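Local coordinates for protein dihydrophenazinedicarboxylate synthase (Burkholderia, PDB 4HMW) that catalyses several FMN-dependent oxidations by molecular oxygen in the terminal steps of phenazine antibiotic biosynthesis, releasing hydrogen peroxide, at residues 188-191 with 195-198. Sequence-based numbering, arbitrary orientation.
With FMN (flavin mononucleotide), chain C.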
loop_
_atom_site.group_PDB
_atom_site.type_symbol
_atom_site.label_atom_id
_atom_site.label_comp_id
_atom_site.label_asym_id
_atom_site.label_seq_id
_atom_site.Cartn_x
_atom_site.Cartn_y
_atom_site.Cartn_z
ATOM N N TRP B 188 -12.769 3.009 5.137
ATOM C CA TRP B 188 -13.591 2.375 4.084
ATOM C C TRP B 188 -14.040 0.988 4.509
ATOM O O TRP B 188 -13.229 0.196 4.958
ATOM C CB TRP B 188 -12.736 2.256 2.838
ATOM C CG TRP B 188 -13.364 1.717 1.561
ATOM C CD1 TRP B 188 -13.789 2.453 0.506
ATOM C CD2 TRP B 188 -13.583 0.348 1.193
ATOM N NE1 TRP B 188 -14.243 1.655 -0.507
ATOM C CE2 TRP B 188 -14.104 0.352 -0.132
ATOM C CE3 TRP B 188 -13.328 -0.874 1.809
ATOM C CZ2 TRP B 188 -14.430 -0.812 -0.810
ATOM C CZ3 TRP B 188 -13.633 -2.035 1.113
ATOM C CH2 TRP B 188 -14.176 -1.993 -0.178
ATOM N N ALA B 189 -15.330 0.686 4.364
ATOM C CA ALA B 189 -15.834 -0.626 4.742
ATOM C C ALA B 189 -16.783 -1.121 3.669
ATOM O O ALA B 189 -17.769 -0.483 3.356
ATOM C CB ALA B 189 -16.520 -0.579 6.072
ATOM N N ALA B 190 -16.479 -2.289 3.139
ATOM C CA ALA B 190 -17.234 -2.872 2.030
ATOM C C ALA B 190 -18.672 -3.172 2.445
ATOM O O ALA B 190 -18.959 -3.543 3.602
ATOM C CB ALA B 190 -16.566 -4.163 1.567
ATOM N N SER B 191 -19.563 -3.050 1.466
ATOM C CA SER B 191 -20.988 -3.368 1.601
ATOM C C SER B 191 -21.362 -4.322 0.513
ATOM O O SER B 191 -20.943 -4.153 -0.626
ATOM C CB SER B 191 -21.822 -2.131 1.390
ATOM O OG SER B 191 -21.535 -1.157 2.362
ATOM N N LEU B 195 -22.585 -0.151 -2.116
ATOM C CA LEU B 195 -22.526 1.242 -1.669
ATOM C C LEU B 195 -21.616 1.246 -0.443
ATOM O O LEU B 195 -22.062 1.288 0.724
ATOM C CB LEU B 195 -23.920 1.816 -1.367
ATOM C CG LEU B 195 -23.983 3.331 -1.626
ATOM C CD1 LEU B 195 -25.381 3.878 -1.531
ATOM C CD2 LEU B 195 -23.052 4.099 -0.721
ATOM N N HIS B 196 -20.320 1.167 -0.702
ATOM C CA HIS B 196 -19.383 1.017 0.403
ATOM C C HIS B 196 -19.425 2.235 1.318
ATOM O O HIS B 196 -19.704 3.346 0.851
ATOM C CB HIS B 196 -17.976 0.848 -0.180
ATOM C CG HIS B 196 -17.889 -0.239 -1.189
ATOM N ND1 HIS B 196 -18.341 -1.511 -0.925
ATOM C CD2 HIS B 196 -17.442 -0.253 -2.464
ATOM C CE1 HIS B 196 -18.142 -2.278 -1.984
ATOM N NE2 HIS B 196 -17.608 -1.535 -2.939
ATOM N N ARG B 197 -19.122 2.033 2.601
ATOM C CA ARG B 197 -19.092 3.107 3.591
ATOM C C ARG B 197 -17.741 3.768 3.525
ATOM O O ARG B 197 -16.733 3.108 3.726
ATOM C CB ARG B 197 -19.275 2.549 5.013
ATOM C CG ARG B 197 -20.675 2.219 5.399
ATOM C CD ARG B 197 -21.219 0.929 4.815
ATOM N NE ARG B 197 -20.431 -0.290 5.035
ATOM C CZ ARG B 197 -20.477 -1.074 6.108
ATOM N NH1 ARG B 197 -21.201 -0.761 7.169
ATOM N NH2 ARG B 197 -19.753 -2.171 6.111
ATOM N N ARG B 198 -17.733 5.070 3.267
ATOM C CA ARG B 198 -16.493 5.839 3.112
ATOM C C ARG B 198 -16.578 7.075 3.961
ATOM O O ARG B 198 -17.427 7.913 3.746
ATOM C CB ARG B 198 -16.286 6.265 1.663
ATOM C CG ARG B 198 -16.178 5.101 0.653
ATOM C CD ARG B 198 -15.754 5.637 -0.698
ATOM N NE ARG B 198 -14.410 6.207 -0.642
ATOM C CZ ARG B 198 -13.809 6.862 -1.643
ATOM N NH1 ARG B 198 -14.440 7.060 -2.790
ATOM N NH2 ARG B 198 -12.565 7.324 -1.470
HETATM N N1 FMN C . -11.550 1.357 -7.022
HETATM C C2 FMN C . -11.418 1.572 -8.366
HETATM O O2 FMN C . -11.651 2.668 -8.842
HETATM N N3 FMN C . -10.970 0.565 -9.178
HETATM C C4 FMN C . -10.712 -0.683 -8.666
HETATM O O4 FMN C . -10.312 -1.576 -9.440
HETATM C C4A FMN C . -10.872 -0.918 -7.306
HETATM N N5 FMN C . -10.651 -2.177 -6.774
HETATM C C5A FMN C . -10.787 -2.354 -5.395
HETATM C C6 FMN C . -10.534 -3.598 -4.860
HETATM C C7 FMN C . -10.630 -3.805 -3.498
HETATM C C7M FMN C . -10.346 -5.167 -2.970
HETATM C C8 FMN C . -11.025 -2.766 -2.663
HETATM C C8M FMN C . -11.118 -2.960 -1.186
HETATM C C9 FMN C . -11.278 -1.516 -3.195
HETATM C C9A FMN C . -11.204 -1.312 -4.568
HETATM N N10 FMN C . -11.479 -0.046 -5.148
HETATM C C10 FMN C . -11.309 0.122 -6.499
HETATM C "C1'" FMN C . -11.926 1.140 -4.372
HETATM C "C2'" FMN C . -10.739 2.020 -3.970
HETATM O "O2'" FMN C . -9.990 1.437 -2.894
HETATM C "C3'" FMN C . -11.173 3.428 -3.558
HETATM O "O3'" FMN C . -12.096 3.308 -2.496
HETATM C "C4'" FMN C . -11.766 4.213 -4.743
HETATM O "O4'" FMN C . -11.147 3.795 -5.945
HETATM C "C5'" FMN C . -11.691 5.715 -4.518
HETATM O "O5'" FMN C . -10.358 6.105 -4.261
HETATM P P FMN C . -9.919 7.640 -4.313
HETATM O O1P FMN C . -9.871 8.067 -5.768
HETATM O O2P FMN C . -10.972 8.454 -3.547
HETATM O O3P FMN C . -8.553 7.673 -3.718
#
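Trp188 and His196 pack against each other at the closed end of a hairpin, CZ2 of Trp188 lying 3.5 Å from CD2 of His196. Their planes meet at 44°, with CZ2 over the rim of one imidazole face. CG of Trp188 is anti to the backbone N (chi1 -176°), which places the indole between His196 and FMN, its CH2 3.4 Å from the flavin methyl C8M. A broad, flat side chain suits this buried position, touching protein and cofactor at once. Histidine adds a ring acceptor: Ser191 N donates to ND1 of His196 (3.1 Å) within the imidazole plane, which fixes the ring's rotation.

Strands 184-189 and 197-204 form this antiparallel hairpin in the C-terminal region of the pyridoxamine 5'-phosphate oxidase fold, with Ala189 and Arg197 a hydrogen-bonded pair and Trp188 and Arg198 a non-hydrogen-bonded one. Arg198 has the length, charge and donors to bind phosphate and acid at once: its NH2 gives FMN O2P a nearly straight bond (2.9 Å, 168°), Glu186 forms a salt bridge with NE of Arg198, and Ser146 of the second subunit hydrogen-bonds Arg198 NH1.

Whereas Trp188 and Arg198 are buried against FMN, the opposite sheet face is more open to solvent at Arg197. Bends at chi2 and chi3 fold this long chain over the small Ala189, whose CB lies against one guanidinium face, and turn its donors onto two backbone carbonyls. Arg197 NE hydrogen-bonds Ala189 O (3.2 Å) across the carbonyl plane from Arg197 N; Arg197 NH2 hydrogen-bonds Ala190 O (3.0 Å) from above its carbonyl plane, and also Val18 O. At the turn, the short Ser191 side chain bonds through OG to Leu195 O (3.0 Å).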